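Local coordinates for protein sulfoquinovosidase (Escherichia coli, PDB 5AEG) that hydrolyses sulfoquinovosyl diacylglycerides and simple sulfoquinovosides to release sulfoquinovose for breakdown through sulfoglycolysis, at residues A[101-106]-A[224-229]. Numbering follows the deposited sequence.
Sequences GRLLLE and LRFECA
Leu105 and Leu224 face each other as an antiparallel hydrogen-bonded pair, and both of their amides are used: Leu105 N gives a nearly straight bond to Leu224 O at 2.8 Å, and Leu224 N returns one to Leu105 O. One hydrogen-bonded pair further along, Phe226 N binds Leu103 O at 2.9 Å, while the reverse bond, Leu103 N to Phe226 O, is weak, bent to 123° at Leu103, the first residue of strand 103-109. Leu103 O also takes a CA-H...O contact from Arg225 CA. In the non-hydrogen-bonded pair between them, Leu104 bonds through its backbone to Ser96 of strand 89-97, and Arg225 to His196 of strand 193-197. Strands 103-109 and 221-228 pair in the N-terminal antiparallel beta-sandwich of GH31 enzymes, which resembles galactose mutarotase, away from the active site and the calcium site. On one face Leu103 lies alongside Phe226, with CD2 3.8 Å from ring atom CD1, and Leu105 CD1 meets CE1 of the same ring; Phe24 packs against Leu103 and Phe226. The other face carries the charges. Leu104 CD1 sits over one face of the Arg225 guanidinium, off-centre, 3.6 Å from NH1, and Arg225 NH2 forms a salt bridge with Asp198. Further along, Arg102, its CG anti to the carbonyl carbon (chi1 -52°) and the chain then extended to NE, forms a salt bridge from NE to Glu227 OE1, 3.1 Å and weak as a hydrogen bond, the guanidinium and carboxylate planes standing 86° apart. A water donates to Glu227 OE1 and accepts from Arg102 NH2; Tyr194 OH hydrogen-bonds to the same OE1. Arg102 NH1 has a salt bridge to Asp98 and a hydrogen bond to Gln100.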
loop_
_atom_site.group_PDB
_atom_site.type_symbol
_atom_site.label_atom_id
_atom_site.label_comp_id
_atom_site.label_asym_id
_atom_site.label_seq_id
_atom_site.Cartn_x
_atom_site.Cartn_y
_atom_site.Cartn_z
ATOM N N GLY A 101 -4.652 2.757 -27.535
ATOM C CA GLY A 101 -5.586 3.940 -27.586
ATOM C C GLY A 101 -5.594 4.864 -26.363
ATOM O O GLY A 101 -6.532 5.682 -26.149
ATOM N N ARG A 102 -4.575 4.692 -25.505
ATOM C CA ARG A 102 -4.385 5.601 -24.412
ATOM C C ARG A 102 -3.825 6.897 -24.926
ATOM O O ARG A 102 -2.966 6.926 -25.816
ATOM C CB ARG A 102 -3.373 5.024 -23.421
ATOM C CG ARG A 102 -3.668 3.627 -22.952
ATOM C CD ARG A 102 -2.934 3.276 -21.641
ATOM N NE ARG A 102 -3.150 1.848 -21.327
ATOM C CZ ARG A 102 -2.529 0.802 -21.890
ATOM N NH1 ARG A 102 -1.597 0.990 -22.786
ATOM N NH2 ARG A 102 -2.804 -0.466 -21.508
ATOM N N LEU A 103 -4.265 7.985 -24.367
ATOM C CA LEU A 103 -3.550 9.215 -24.569
ATOM C C LEU A 103 -2.134 9.146 -23.987
ATOM O O LEU A 103 -1.982 8.874 -22.798
ATOM C CB LEU A 103 -4.350 10.331 -24.032
ATOM C CG LEU A 103 -3.635 11.688 -24.048
ATOM C CD1 LEU A 103 -3.384 12.126 -25.500
ATOM C CD2 LEU A 103 -4.324 12.737 -23.280
ATOM N N LEU A 104 -1.085 9.329 -24.808
ATOM C CA LEU A 104 0.348 9.401 -24.363
ATOM C C LEU A 104 0.886 10.839 -24.479
ATOM O O LEU A 104 0.799 11.431 -25.604
ATOM C CB LEU A 104 1.179 8.455 -25.204
ATOM C CG LEU A 104 2.680 8.324 -25.004
ATOM C CD1 LEU A 104 2.917 7.823 -23.587
ATOM C CD2 LEU A 104 3.330 7.365 -26.016
ATOM N N LEU A 105 1.312 11.479 -23.340
ATOM C CA LEU A 105 1.996 12.781 -23.362
ATOM C C LEU A 105 3.438 12.560 -23.028
ATOM O O LEU A 105 3.771 11.940 -22.003
ATOM C CB LEU A 105 1.398 13.807 -22.403
ATOM C CG LEU A 105 -0.076 14.145 -22.469
ATOM C CD1 LEU A 105 -0.339 15.326 -21.508
ATOM C CD2 LEU A 105 -0.522 14.506 -23.875
ATOM N N GLU A 106 4.331 13.023 -23.892
ATOM C CA GLU A 106 5.759 12.798 -23.694
ATOM C C GLU A 106 6.450 14.152 -23.699
ATOM O O GLU A 106 6.553 14.806 -24.759
ATOM C CB GLU A 106 6.338 11.919 -24.798
ATOM C CG GLU A 106 5.928 10.471 -24.755
ATOM C CD GLU A 106 6.232 9.786 -26.081
ATOM O OE1 GLU A 106 5.661 10.216 -27.108
ATOM O OE2 GLU A 106 7.050 8.868 -26.096
ATOM N N LEU A 224 3.333 10.695 -19.420
ATOM C CA LEU A 224 2.032 10.522 -18.771
ATOM C C LEU A 224 1.079 9.775 -19.718
ATOM O O LEU A 224 1.045 10.060 -20.911
ATOM C CB LEU A 224 1.397 11.878 -18.474
ATOM C CG LEU A 224 2.209 12.893 -17.696
ATOM C CD1 LEU A 224 3.134 13.699 -18.631
ATOM C CD2 LEU A 224 1.299 13.802 -16.881
ATOM N N ARG A 225 0.266 8.889 -19.185
ATOM C CA ARG A 225 -0.703 8.131 -19.993
ATOM C C ARG A 225 -2.043 8.291 -19.370
ATOM O O ARG A 225 -2.151 8.294 -18.141
ATOM C CB ARG A 225 -0.402 6.661 -19.930
ATOM C CG ARG A 225 0.704 6.176 -20.861
ATOM C CD ARG A 225 1.155 4.780 -20.375
ATOM N NE ARG A 225 2.594 4.699 -20.375
ATOM C CZ ARG A 225 3.295 4.542 -21.478
ATOM N NH1 ARG A 225 2.667 4.383 -22.629
ATOM N NH2 ARG A 225 4.601 4.532 -21.420
ATOM N N PHE A 226 -3.082 8.396 -20.206
ATOM C CA PHE A 226 -4.473 8.551 -19.733
ATOM C C PHE A 226 -5.377 7.567 -20.462
ATOM O O PHE A 226 -5.131 7.200 -21.681
ATOM C CB PHE A 226 -5.052 9.925 -19.972
ATOM C CG PHE A 226 -4.268 11.066 -19.439
ATOM C CD1 PHE A 226 -3.046 11.412 -19.992
ATOM C CD2 PHE A 226 -4.781 11.852 -18.418
ATOM C CE1 PHE A 226 -2.361 12.491 -19.540
ATOM C CE2 PHE A 226 -4.105 12.951 -17.961
ATOM C CZ PHE A 226 -2.868 13.268 -18.528
ATOM N N GLU A 227 -6.379 7.043 -19.752
ATOM C CA GLU A 227 -7.498 6.345 -20.426
ATOM C C GLU A 227 -8.734 6.766 -19.736
ATOM O O GLU A 227 -8.717 7.042 -18.535
ATOM C CB GLU A 227 -7.461 4.862 -20.344
ATOM C CG GLU A 227 -6.698 4.131 -21.356
ATOM C CD GLU A 227 -6.835 2.622 -21.233
ATOM O OE1 GLU A 227 -6.118 2.033 -20.381
ATOM O OE2 GLU A 227 -7.541 2.014 -22.083
ATOM N N CYS A 228 -9.855 6.736 -20.470
ATOM C CA CYS A 228 -11.168 7.021 -19.941
ATOM C C CYS A 228 -12.010 5.739 -19.942
ATOM O O CYS A 228 -11.636 4.713 -20.527
ATOM C CB CYS A 228 -11.910 8.056 -20.792
ATOM S SG CYS A 228 -11.099 9.639 -20.976
ATOM N N ALA A 229 -13.125 5.811 -19.218
ATOM C CA ALA A 229 -14.111 4.756 -19.247
ATOM C C ALA A 229 -15.464 5.263 -18.813
ATOM O O ALA A 229 -15.608 6.362 -18.273
ATOM C CB ALA A 229 -13.622 3.500 -18.461
HETATM O O HOH W 1 -5.358 -0.489 -20.201
#